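Local coordinates for GTPase subunit of restriction endonuclease (Thermococcus gammatolerans, PDB 6P0F), which probably binds DNA through its N-terminal YTH-like domain and so helps a McrB-type restriction endonuclease recognise its modified target, at residues Y51-S56 / D113-G118; L72-K77 / H136-I141; R81-L86 / N148-P153; T100-E105 / F121-F126. All coordinates share one frame; numbering follows the deposited sequence.

Interaction 1 (Y51-S56 / D113-G118)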
# COMPACT_ATOMS: atom_id res chain seq x y z
N TYR A 51 5.95 -3.06 8.94
CA TYR A 51 5.61 -2.99 7.52
C TYR A 51 5.01 -1.62 7.24
O TYR A 51 4.09 -1.20 7.94
CB TYR A 51 4.59 -4.06 7.13
CG TYR A 51 5.10 -5.46 7.36
CD1 TYR A 51 5.91 -6.07 6.42
CD2 TYR A 51 4.79 -6.14 8.51
CE1 TYR A 51 6.42 -7.32 6.62
CE2 TYR A 51 5.28 -7.43 8.73
CZ TYR A 51 6.09 -8.01 7.76
OH TYR A 51 6.60 -9.28 7.92
N PHE A 52 5.49 -0.94 6.21
CA PHE A 52 4.96 0.39 5.96
C PHE A 52 5.24 0.80 4.52
O PHE A 52 6.15 0.28 3.86
CB PHE A 52 5.53 1.42 6.96
CG PHE A 52 7.04 1.63 6.88
CD1 PHE A 52 7.91 0.74 7.50
CD2 PHE A 52 7.58 2.71 6.22
CE1 PHE A 52 9.28 0.94 7.42
CE2 PHE A 52 8.94 2.90 6.17
CZ PHE A 52 9.78 2.01 6.74
N TRP A 53 4.43 1.74 4.04
CA TRP A 53 4.53 2.30 2.71
C TRP A 53 4.42 3.81 2.85
O TRP A 53 4.01 4.32 3.88
CB TRP A 53 3.44 1.74 1.80
CG TRP A 53 3.60 2.17 0.37
CD1 TRP A 53 2.72 2.90 -0.38
CD2 TRP A 53 4.73 1.92 -0.47
NE1 TRP A 53 3.25 3.14 -1.63
CE2 TRP A 53 4.47 2.52 -1.72
CE3 TRP A 53 5.94 1.25 -0.29
CZ2 TRP A 53 5.39 2.48 -2.78
CZ3 TRP A 53 6.83 1.19 -1.36
CH2 TRP A 53 6.53 1.79 -2.59
N GLY A 54 4.92 4.54 1.86
CA GLY A 54 4.94 5.98 1.95
C GLY A 54 4.56 6.60 0.62
O GLY A 54 4.80 6.02 -0.44
N ARG A 55 3.98 7.80 0.70
CA ARG A 55 3.54 8.52 -0.49
C ARG A 55 3.90 9.99 -0.34
O ARG A 55 4.18 10.46 0.76
CB ARG A 55 2.04 8.40 -0.71
CG ARG A 55 1.56 6.99 -0.97
CD ARG A 55 0.06 6.96 -1.28
NE ARG A 55 -0.21 7.70 -2.50
CZ ARG A 55 -0.88 8.84 -2.52
NH1 ARG A 55 -1.36 9.36 -1.39
NH2 ARG A 55 -1.09 9.45 -3.67
N SER A 56 3.85 10.71 -1.48
CA SER A 56 4.11 12.15 -1.52
C SER A 56 2.98 13.00 -0.94
O SER A 56 3.24 14.14 -0.54
CB SER A 56 4.32 12.63 -2.96
OG SER A 56 5.18 11.77 -3.68
N ASP A 113 17.28 5.60 4.56
CA ASP A 113 17.81 4.33 5.08
C ASP A 113 17.19 3.14 4.36
O ASP A 113 17.82 2.08 4.24
CB ASP A 113 17.51 4.16 6.59
CG ASP A 113 18.22 5.15 7.52
OD1 ASP A 113 19.06 5.97 7.07
OD2 ASP A 113 17.91 5.09 8.75
N PHE A 114 15.91 3.28 3.94
CA PHE A 114 15.08 2.18 3.46
C PHE A 114 14.72 2.26 1.98
O PHE A 114 14.54 1.22 1.34
CB PHE A 114 13.75 2.16 4.22
CG PHE A 114 13.89 2.21 5.66
CD1 PHE A 114 14.38 1.13 6.35
CD2 PHE A 114 13.54 3.36 6.36
CE1 PHE A 114 14.52 1.17 7.71
CE2 PHE A 114 13.67 3.41 7.70
CZ PHE A 114 14.16 2.32 8.39
N TRP A 115 14.56 3.46 1.46
CA TRP A 115 13.96 3.69 0.17
C TRP A 115 14.87 4.51 -0.72
O TRP A 115 15.46 5.50 -0.27
CB TRP A 115 12.67 4.44 0.36
CG TRP A 115 11.55 3.65 0.94
CD1 TRP A 115 11.38 2.31 0.88
CD2 TRP A 115 10.44 4.18 1.65
NE1 TRP A 115 10.18 1.95 1.48
CE2 TRP A 115 9.61 3.09 1.99
CE3 TRP A 115 10.07 5.46 2.05
CZ2 TRP A 115 8.43 3.25 2.70
CZ3 TRP A 115 8.88 5.62 2.74
CH2 TRP A 115 8.09 4.52 3.06
N ARG A 116 14.96 4.12 -1.98
CA ARG A 116 15.52 5.00 -2.99
C ARG A 116 14.63 6.22 -3.12
O ARG A 116 13.42 6.09 -3.34
CB ARG A 116 15.61 4.28 -4.33
CG ARG A 116 16.62 3.16 -4.38
CD ARG A 116 16.53 2.52 -5.75
NE ARG A 116 17.50 1.46 -6.03
CZ ARG A 116 17.54 0.29 -5.39
NH1 ARG A 116 16.70 0.03 -4.40
NH2 ARG A 116 18.44 -0.61 -5.74
N LYS A 117 15.20 7.41 -2.95
CA LYS A 117 14.39 8.61 -3.01
C LYS A 117 13.42 8.69 -1.85
O LYS A 117 12.39 9.36 -1.94
CB LYS A 117 13.58 8.66 -4.30
CG LYS A 117 14.36 8.71 -5.59
CD LYS A 117 14.57 10.16 -5.97
CE LYS A 117 13.55 10.62 -7.00
NZ LYS A 117 13.87 10.16 -8.41
N GLY A 118 13.76 8.04 -0.73
CA GLY A 118 12.79 7.87 0.33
C GLY A 118 12.27 9.18 0.86
O GLY A 118 11.10 9.27 1.29
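Trp115 and Phe114 of the loop 113-118 meet Phe52 and Trp53 of strand 49-55 in an aromatic cluster of this YTH domain. The tight part is built from Phe52 and Trp115. CE2 of Phe52 lies 3.5 Å from CZ2 of Trp115, the ring planes inclined at 50°. CH2 of Trp115 also comes down on the strand backbone, 3.4 Å from N of Gly54. Gly54 has no side chain, and the indole lies where a CB would point. Beside this pair, Phe52 turns its edge to a face of Phe114 in a T-shaped contact, with planes at 86°. The CG of Phe52 sits between its N and carbonyl carbon (chi1 63°), which starts the ring off toward the loop. Trp53 meets the indole more loosely, its CE3 4.4 Å from CZ2 of Trp115, and its ring packs edge-to-face with Phe73. The solvent side is the type II turn from Trp115 to Gly118, where Arg116 and Lys117 are exposed and do not touch the strand. An alanine at Trp115 would probably open a gap beside Phe52 and Gly54 and leave Thr23 without its indole donor. That bond runs from NE1 of Trp115 to OG1 of Thr23, on helix 15-26.

Interaction 2 (L72-K77 / H136-I141)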
# COMPACT_ATOMS: atom_id res chain seq x y z
N LEU A 72 -5.27 -2.29 -1.66
CA LEU A 72 -4.89 -3.33 -2.62
C LEU A 72 -3.63 -2.82 -3.33
O LEU A 72 -3.68 -1.80 -4.02
CB LEU A 72 -5.99 -3.58 -3.65
CG LEU A 72 -7.20 -4.33 -3.08
CD1 LEU A 72 -8.37 -4.09 -4.02
CD2 LEU A 72 -6.94 -5.81 -2.88
N PHE A 73 -2.51 -3.48 -3.10
CA PHE A 73 -1.29 -3.20 -3.85
C PHE A 73 -1.33 -4.07 -5.10
O PHE A 73 -1.28 -5.30 -5.01
CB PHE A 73 -0.04 -3.50 -3.02
CG PHE A 73 0.21 -2.56 -1.91
CD1 PHE A 73 0.79 -1.32 -2.11
CD2 PHE A 73 -0.10 -2.94 -0.61
CE1 PHE A 73 1.04 -0.48 -1.05
CE2 PHE A 73 0.17 -2.09 0.47
CZ PHE A 73 0.74 -0.87 0.25
N TYR A 74 -1.44 -3.44 -6.27
CA TYR A 74 -1.31 -4.13 -7.54
C TYR A 74 0.17 -4.12 -7.92
O TYR A 74 0.79 -3.07 -7.86
CB TYR A 74 -2.11 -3.38 -8.60
CG TYR A 74 -3.61 -3.55 -8.63
CD1 TYR A 74 -4.30 -4.11 -7.57
CD2 TYR A 74 -4.32 -3.12 -9.73
CE1 TYR A 74 -5.68 -4.25 -7.62
CE2 TYR A 74 -5.70 -3.26 -9.80
CZ TYR A 74 -6.37 -3.81 -8.74
OH TYR A 74 -7.75 -3.96 -8.81
N VAL A 75 0.71 -5.27 -8.31
CA VAL A 75 2.13 -5.38 -8.64
C VAL A 75 2.26 -5.94 -10.05
O VAL A 75 1.78 -7.05 -10.33
CB VAL A 75 2.87 -6.26 -7.63
CG1 VAL A 75 4.37 -6.34 -7.99
CG2 VAL A 75 2.67 -5.73 -6.20
N GLY A 76 2.93 -5.21 -10.93
CA GLY A 76 3.04 -5.65 -12.31
C GLY A 76 3.84 -4.64 -13.11
O GLY A 76 4.25 -3.60 -12.60
N LYS A 77 3.97 -4.93 -14.41
CA LYS A 77 4.76 -4.12 -15.34
C LYS A 77 3.88 -2.99 -15.88
O LYS A 77 2.92 -3.24 -16.63
CB LYS A 77 5.31 -5.02 -16.44
CG LYS A 77 5.91 -4.32 -17.63
CD LYS A 77 7.18 -3.59 -17.27
CE LYS A 77 7.86 -3.12 -18.56
NZ LYS A 77 9.09 -3.91 -18.88
N HIS A 136 -5.37 -14.17 -6.50
CA HIS A 136 -5.85 -13.72 -7.79
C HIS A 136 -4.90 -12.75 -8.48
O HIS A 136 -4.15 -12.02 -7.82
CB HIS A 136 -7.19 -13.05 -7.62
CG HIS A 136 -8.17 -13.86 -6.85
ND1 HIS A 136 -8.94 -14.83 -7.44
CD2 HIS A 136 -8.49 -13.87 -5.53
CE1 HIS A 136 -9.71 -15.40 -6.53
NE2 HIS A 136 -9.47 -14.82 -5.37
N SER A 137 -4.98 -12.74 -9.81
CA SER A 137 -4.31 -11.79 -10.68
C SER A 137 -4.89 -10.39 -10.54
O SER A 137 -6.02 -10.20 -10.05
CB SER A 137 -4.49 -12.21 -12.13
OG SER A 137 -5.90 -12.34 -12.38
N ILE A 138 -4.16 -9.41 -11.07
CA ILE A 138 -4.74 -8.08 -11.22
C ILE A 138 -6.01 -8.17 -12.05
O ILE A 138 -7.01 -7.50 -11.76
CB ILE A 138 -3.71 -7.11 -11.84
CG1 ILE A 138 -2.64 -6.73 -10.82
CG2 ILE A 138 -4.40 -5.83 -12.34
CD1 ILE A 138 -1.51 -5.87 -11.36
N ASN A 139 -6.00 -8.96 -13.12
CA ASN A 139 -7.16 -8.93 -14.00
C ASN A 139 -8.38 -9.57 -13.35
O ASN A 139 -9.50 -9.09 -13.54
CB ASN A 139 -6.84 -9.55 -15.35
CG ASN A 139 -6.03 -10.79 -15.25
OD1 ASN A 139 -4.85 -10.74 -14.87
ND2 ASN A 139 -6.63 -11.92 -15.59
N GLU A 140 -8.18 -10.61 -12.51
CA GLU A 140 -9.32 -11.21 -11.82
C GLU A 140 -9.88 -10.25 -10.76
O GLU A 140 -11.10 -10.13 -10.60
CB GLU A 140 -8.92 -12.53 -11.16
CG GLU A 140 -8.54 -13.69 -12.08
CD GLU A 140 -7.86 -14.86 -11.32
OE1 GLU A 140 -6.76 -14.67 -10.73
OE2 GLU A 140 -8.42 -15.99 -11.31
N ILE A 141 -9.00 -9.58 -10.00
CA ILE A 141 -9.48 -8.62 -9.01
C ILE A 141 -10.18 -7.45 -9.71
O ILE A 141 -11.24 -6.98 -9.27
CB ILE A 141 -8.33 -8.13 -8.12
CG1 ILE A 141 -7.77 -9.31 -7.31
CG2 ILE A 141 -8.80 -7.01 -7.21
CD1 ILE A 141 -8.81 -10.00 -6.42
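Ile138 and Ile141, on the first turn of helix 138-145, pack against Tyr74 of strand 70-76, so the helix start meets the mixed sheet of the YTH domain at an inner strand, between 5-11 and 91-102. The first shell is apolar. CG2 of Ile138 is 3.8 Å from CD2 of Tyr74. The CD1 end of the same isoleucine reaches CB of Tyr74 and stops 3.6 Å from the carbonyl O of Val75. Its CG1 is anti to the carbonyl carbon (chi1 -74°), near CB and CG of Tyr74, and this leaves CG2 beside CD2 and CE2 of the ring. One turn on, CG2 of Ile141 lies 3.6 Å from OH of Tyr74. Leu72 adds a looser contact through CD1, 4.3 Å from that same methyl.

The next shell fixes the partners. The phenol OH of Tyr74 is hydrogen-bonded to OD1 of Asn142, the residue after Ile141, which ties the ring's tip to the helix it packs on. Phe152 touches Tyr74, and Val92 of strand 91-102 touches both Leu72 and Ile138. The helix start is set by a capping box. OG of Ser137, the N-cap, accepts from N of Glu140 at 2.9 Å. In return, OE1 of Glu140 takes two donors from Ser137: OG, and the backbone N at 2.8 Å on its anti lone pair.

Interaction 3 (R81-L86 / N148-P153); sequences RNKVDL and NPDYFP
Lys83 and Tyr151 face each other in a single beta bridge, which joins the edge of the small hairpin of strands 78-80 and 83-84 to the loop before strand 155-158. The two segments run roughly antiparallel, 142° apart. Two backbone bonds flank the bridge: N of Val84 gives to O of Asp150 at 3.0 Å, and N of Phe152 gives to O of Asn82 at 2.9 Å. The second is the more bent, with its donor well above the carbonyl plane of Asn82. A type I turn from Asn148 to Tyr151 leads the loop into the bridge.

Among the side chains, Val84 and Phe152 make the buried part. CG2 of Val84 stands over the centre of the Phe152 ring in a CH-pi contact, 4.1 Å from the centroid. CB of Val84 is closer still, 3.5 Å from CG of Phe152. The valine's CG2 is anti to its backbone N, and CG1 turns instead toward O of Asp150. Ile138 of helix 138-145 also touches Phe152.

The outer part involves the exposed Lys83, Leu86 and Pro149. Leu86 lays CD1 against CB of Pro149 and CB of Asp150. The aliphatic chain of Lys83 runs past the carboxylate of Asp150, with CD 3.4 Å from OD2, but NZ stays beyond salt-bridge range of OD1. Any attraction there is probably modest. The bound MES, probably from the crystallisation liquor, lies near Tyr151. Beside Asp150, one water donates to both O of Val84, at 2.8 Å, and OD2 of Asp150, at 2.9 Å.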
# COMPACT_ATOMS: atom_id res chain seq x y z
N ARG A 81 -0.04 4.81 -19.07
CA ARG A 81 -0.78 5.42 -17.99
C ARG A 81 -1.97 4.51 -17.65
O ARG A 81 -2.77 4.15 -18.54
CB ARG A 81 -1.28 6.82 -18.35
CG ARG A 81 -1.98 7.45 -17.14
CD ARG A 81 -1.93 8.96 -17.13
NE ARG A 81 -2.22 9.53 -18.44
CZ ARG A 81 -1.72 10.69 -18.86
NH1 ARG A 81 -0.90 11.38 -18.08
NH2 ARG A 81 -2.04 11.16 -20.06
N ASN A 82 -2.01 4.09 -16.40
CA ASN A 82 -3.11 3.33 -15.81
C ASN A 82 -3.27 1.94 -16.38
O ASN A 82 -4.35 1.32 -16.22
CB ASN A 82 -4.42 4.09 -15.92
CG ASN A 82 -4.46 5.32 -15.04
OD1 ASN A 82 -4.02 5.31 -13.89
ND2 ASN A 82 -4.94 6.42 -15.62
N LYS A 83 -2.23 1.37 -16.96
CA LYS A 83 -2.34 0.06 -17.57
C LYS A 83 -1.13 -0.81 -17.22
O LYS A 83 0.01 -0.34 -17.21
CB LYS A 83 -2.47 0.17 -19.10
CG LYS A 83 -3.76 0.86 -19.56
CD LYS A 83 -4.17 0.34 -20.97
CE LYS A 83 -5.66 0.63 -21.23
NZ LYS A 83 -6.24 1.63 -20.35
N VAL A 84 -1.41 -2.07 -16.96
CA VAL A 84 -0.40 -3.07 -16.67
C VAL A 84 -0.32 -4.01 -17.86
O VAL A 84 -1.27 -4.17 -18.63
CB VAL A 84 -0.74 -3.84 -15.36
CG1 VAL A 84 -2.00 -4.69 -15.57
CG2 VAL A 84 0.41 -4.72 -14.89
N ASP A 85 0.85 -4.65 -18.01
CA ASP A 85 1.05 -5.64 -19.05
C ASP A 85 0.53 -6.99 -18.56
O ASP A 85 1.18 -7.65 -17.74
CB ASP A 85 2.53 -5.74 -19.41
CG ASP A 85 2.77 -6.64 -20.62
OD1 ASP A 85 1.87 -7.39 -21.02
OD2 ASP A 85 3.89 -6.57 -21.18
N LEU A 86 -0.60 -7.42 -19.09
CA LEU A 86 -1.18 -8.67 -18.61
C LEU A 86 -0.50 -9.89 -19.20
O LEU A 86 -0.87 -11.01 -18.84
CB LEU A 86 -2.67 -8.75 -18.90
CG LEU A 86 -3.54 -7.76 -18.13
CD1 LEU A 86 -4.98 -7.78 -18.58
CD2 LEU A 86 -3.46 -8.04 -16.62
N ASN A 148 -11.72 -2.45 -16.01
CA ASN A 148 -11.08 -3.15 -17.09
C ASN A 148 -9.98 -4.04 -16.54
O ASN A 148 -9.30 -3.67 -15.57
CB ASN A 148 -10.51 -2.18 -18.11
CG ASN A 148 -11.60 -1.47 -18.92
OD1 ASN A 148 -12.80 -1.74 -18.76
ND2 ASN A 148 -11.17 -0.54 -19.77
N PRO A 149 -9.75 -5.19 -17.16
CA PRO A 149 -8.77 -6.14 -16.62
C PRO A 149 -7.38 -5.56 -16.38
O PRO A 149 -6.71 -5.98 -15.44
CB PRO A 149 -8.72 -7.24 -17.69
CG PRO A 149 -10.06 -7.17 -18.37
CD PRO A 149 -10.53 -5.75 -18.28
N ASP A 150 -6.90 -4.66 -17.23
CA ASP A 150 -5.54 -4.16 -17.13
C ASP A 150 -5.43 -2.85 -16.37
O ASP A 150 -4.36 -2.22 -16.38
CB ASP A 150 -4.93 -4.01 -18.54
CG ASP A 150 -5.71 -3.08 -19.44
OD1 ASP A 150 -6.79 -2.59 -19.05
OD2 ASP A 150 -5.25 -2.86 -20.58
N TYR A 151 -6.50 -2.42 -15.69
CA TYR A 151 -6.47 -1.21 -14.89
C TYR A 151 -5.38 -1.27 -13.83
O TYR A 151 -5.29 -2.23 -13.05
CB TYR A 151 -7.83 -1.00 -14.25
CG TYR A 151 -7.96 0.22 -13.37
CD1 TYR A 151 -7.66 1.48 -13.83
CD2 TYR A 151 -8.40 0.09 -12.06
CE1 TYR A 151 -7.78 2.59 -13.02
CE2 TYR A 151 -8.56 1.18 -11.25
CZ TYR A 151 -8.23 2.42 -11.70
OH TYR A 151 -8.38 3.50 -10.85
N PHE A 152 -4.56 -0.22 -13.78
CA PHE A 152 -3.32 -0.23 -12.98
C PHE A 152 -3.01 1.21 -12.61
O PHE A 152 -2.06 1.83 -13.13
CB PHE A 152 -2.19 -0.89 -13.79
CG PHE A 152 -0.93 -1.21 -13.01
CD1 PHE A 152 -0.98 -1.83 -11.80
CD2 PHE A 152 0.32 -0.94 -13.53
CE1 PHE A 152 0.18 -2.14 -11.11
CE2 PHE A 152 1.47 -1.25 -12.85
CZ PHE A 152 1.41 -1.84 -11.62
N PRO A 153 -3.78 1.78 -11.69
CA PRO A 153 -3.57 3.18 -11.32
C PRO A 153 -2.33 3.33 -10.46
O PRO A 153 -1.95 2.44 -9.69
CB PRO A 153 -4.83 3.55 -10.54
CG PRO A 153 -5.23 2.26 -9.88
CD PRO A 153 -4.86 1.16 -10.88
O HOH W 1 -2.53 -3.64 -21.03

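Interaction 4 (T100-E105 / F121-F126); sequences TVEISE and FRFLMF
Val101 and Leu124 form the hydrogen-bonded pair of two antiparallel strands whose directions differ by 160°: N of Val101 is 3.0 Å from O of Leu124, and N of Leu124 is 2.8 Å from O of Val101. Ile103 N extends the pairing to O of Arg122. On the side of these residues the contact is apolar. CG1 of Ile103 lies 3.7 Å from CD1 of Leu124, and CG2 of Val101 meets CE1 of Phe126 at 3.9 Å.

Arg122 carries the polar end. Its CG sits between N and the carbonyl carbon (chi1 69°), which puts it 3.4 Å from O of Ile103, and the chain runs extended past that carbonyl to NE. NH1 has two acceptors: O of Ile103 at 2.9 Å, in the guanidinium plane, and OE1 of Glu102 at 3.0 Å, in a salt bridge that uses the anti lone pair. CG of Glu105 covers one face of the guanidinium and CZ of Phe123 the opposite one, so the flat group is held between them. Glu102 runs beside the Phe123 ring, its CG 3.3 Å from CE1. The carboxylate of Glu105 stands near NH2, well out of the guanidinium plane, and would add attraction by charge alone. A leucine at Arg122 would probably leave the Glu102 carboxylate without its mate and O of Ile103 without this side-chain donor.

Arg122 and Phe123 together face Arg55, a classic beta bulge. Strand 123-127 lies between strands 91-102 and 49-55 in the mixed sheet, with the bulge on its 49-55 side, and Trp115 of the preceding loop touches Leu124.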
# COMPACT_ATOMS: atom_id res chain seq x y z
N THR A 100 -1.33 5.88 10.50
CA THR A 100 -0.72 6.76 9.51
C THR A 100 0.13 7.77 10.26
O THR A 100 -0.20 8.18 11.38
CB THR A 100 -1.74 7.49 8.63
OG1 THR A 100 -2.55 8.34 9.45
CG2 THR A 100 -2.61 6.51 7.88
N VAL A 101 1.24 8.16 9.65
CA VAL A 101 2.20 9.06 10.25
C VAL A 101 2.64 10.00 9.14
O VAL A 101 3.18 9.54 8.14
CB VAL A 101 3.42 8.33 10.84
CG1 VAL A 101 4.41 9.34 11.38
CG2 VAL A 101 2.98 7.33 11.91
N GLU A 102 2.43 11.30 9.32
CA GLU A 102 3.00 12.29 8.43
C GLU A 102 4.38 12.69 8.97
O GLU A 102 4.49 13.23 10.07
CB GLU A 102 2.09 13.51 8.30
CG GLU A 102 2.71 14.62 7.45
CD GLU A 102 1.89 15.92 7.44
OE1 GLU A 102 2.37 16.92 6.86
OE2 GLU A 102 0.82 15.95 8.10
N ILE A 103 5.42 12.42 8.19
CA ILE A 103 6.76 12.89 8.53
C ILE A 103 6.91 14.31 8.01
O ILE A 103 6.60 14.59 6.84
CB ILE A 103 7.85 11.98 7.94
CG1 ILE A 103 7.66 10.53 8.43
CG2 ILE A 103 9.23 12.50 8.31
CD1 ILE A 103 7.75 10.36 9.91
N SER A 104 7.39 15.21 8.85
CA SER A 104 7.58 16.58 8.42
C SER A 104 8.63 16.66 7.31
O SER A 104 9.61 15.92 7.30
CB SER A 104 8.00 17.45 9.60
OG SER A 104 9.39 17.66 9.58
N GLU A 105 8.43 17.61 6.39
CA GLU A 105 9.41 17.81 5.32
C GLU A 105 10.83 17.92 5.84
O GLU A 105 11.79 17.59 5.13
CB GLU A 105 9.09 19.08 4.52
CG GLU A 105 7.69 19.21 3.99
CD GLU A 105 7.53 20.47 3.14
OE1 GLU A 105 6.66 20.46 2.23
OE2 GLU A 105 8.27 21.45 3.37
N PHE A 121 8.75 10.47 0.16
CA PHE A 121 7.54 9.70 0.44
C PHE A 121 7.18 9.77 1.92
O PHE A 121 7.09 8.76 2.64
CB PHE A 121 7.75 8.25 -0.00
CG PHE A 121 8.21 8.12 -1.42
CD1 PHE A 121 7.38 8.45 -2.46
CD2 PHE A 121 9.49 7.69 -1.72
CE1 PHE A 121 7.79 8.34 -3.78
CE2 PHE A 121 9.92 7.59 -3.03
CZ PHE A 121 9.07 7.90 -4.06
N ARG A 122 6.90 10.99 2.37
CA ARG A 122 6.83 11.27 3.79
C ARG A 122 5.47 11.01 4.43
O ARG A 122 5.36 11.07 5.65
CB ARG A 122 7.25 12.72 4.06
CG ARG A 122 6.25 13.76 3.55
CD ARG A 122 6.86 15.16 3.61
NE ARG A 122 5.88 16.18 3.22
CZ ARG A 122 4.97 16.70 4.04
NH1 ARG A 122 4.93 16.33 5.32
NH2 ARG A 122 4.12 17.62 3.60
N PHE A 123 4.43 10.70 3.66
CA PHE A 123 3.15 10.31 4.22
C PHE A 123 3.14 8.79 4.36
O PHE A 123 2.96 8.06 3.37
CB PHE A 123 2.01 10.85 3.36
CG PHE A 123 1.88 12.35 3.44
CD1 PHE A 123 1.20 12.95 4.49
CD2 PHE A 123 2.49 13.15 2.49
CE1 PHE A 123 1.11 14.34 4.58
CE2 PHE A 123 2.41 14.54 2.58
CZ PHE A 123 1.72 15.13 3.63
N LEU A 124 3.32 8.31 5.59
CA LEU A 124 3.51 6.90 5.84
C LEU A 124 2.21 6.23 6.27
O LEU A 124 1.40 6.80 7.02
CB LEU A 124 4.55 6.67 6.95
CG LEU A 124 5.90 7.37 6.84
CD1 LEU A 124 6.79 6.93 8.01
CD2 LEU A 124 6.56 7.05 5.51
N MSE A 125 2.06 4.97 5.87
CA MSE A 125 0.97 4.12 6.34
C MSE A 125 1.61 2.84 6.89
O MSE A 125 2.42 2.22 6.19
CB MSE A 125 -0.02 3.80 5.23
CG MSE A 125 0.59 2.99 4.09
SE MSE A 125 -0.60 3.03 2.51
CE MSE A 125 -0.61 4.89 2.39
N PHE A 126 1.25 2.45 8.11
CA PHE A 126 1.78 1.25 8.73
C PHE A 126 0.74 0.13 8.66
O PHE A 126 -0.46 0.38 8.78
CB PHE A 126 2.16 1.52 10.20
CG PHE A 126 3.48 2.24 10.35
CD1 PHE A 126 3.54 3.60 10.16
CD2 PHE A 126 4.65 1.54 10.62
CE1 PHE A 126 4.77 4.28 10.24
CE2 PHE A 126 5.85 2.20 10.70
CZ PHE A 126 5.90 3.59 10.50

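Interactions 1, 2 and 4 all reach the same mixed sheet, and interaction 3 lies beyond it at the small hairpin. Interactions 1 and 2 are buried and have no hydrogen bond across their segments: the first is aromatic, the second mostly aliphatic against one tyrosine. They touch through Trp53 and Phe73. Interactions 3 and 4 are partly buried and rest on backbone bonds, with charged side chains toward the outside; only interaction 4 has a salt bridge. Interactions 1 and 4 are joined by neighbouring strands 49-55 and 123-127: the backbones of Trp53 and Arg55 bond to those of Met125 and Phe123. At the other end, interactions 2 and 3 adjoin where Tyr74 meets Tyr151 and Phe152.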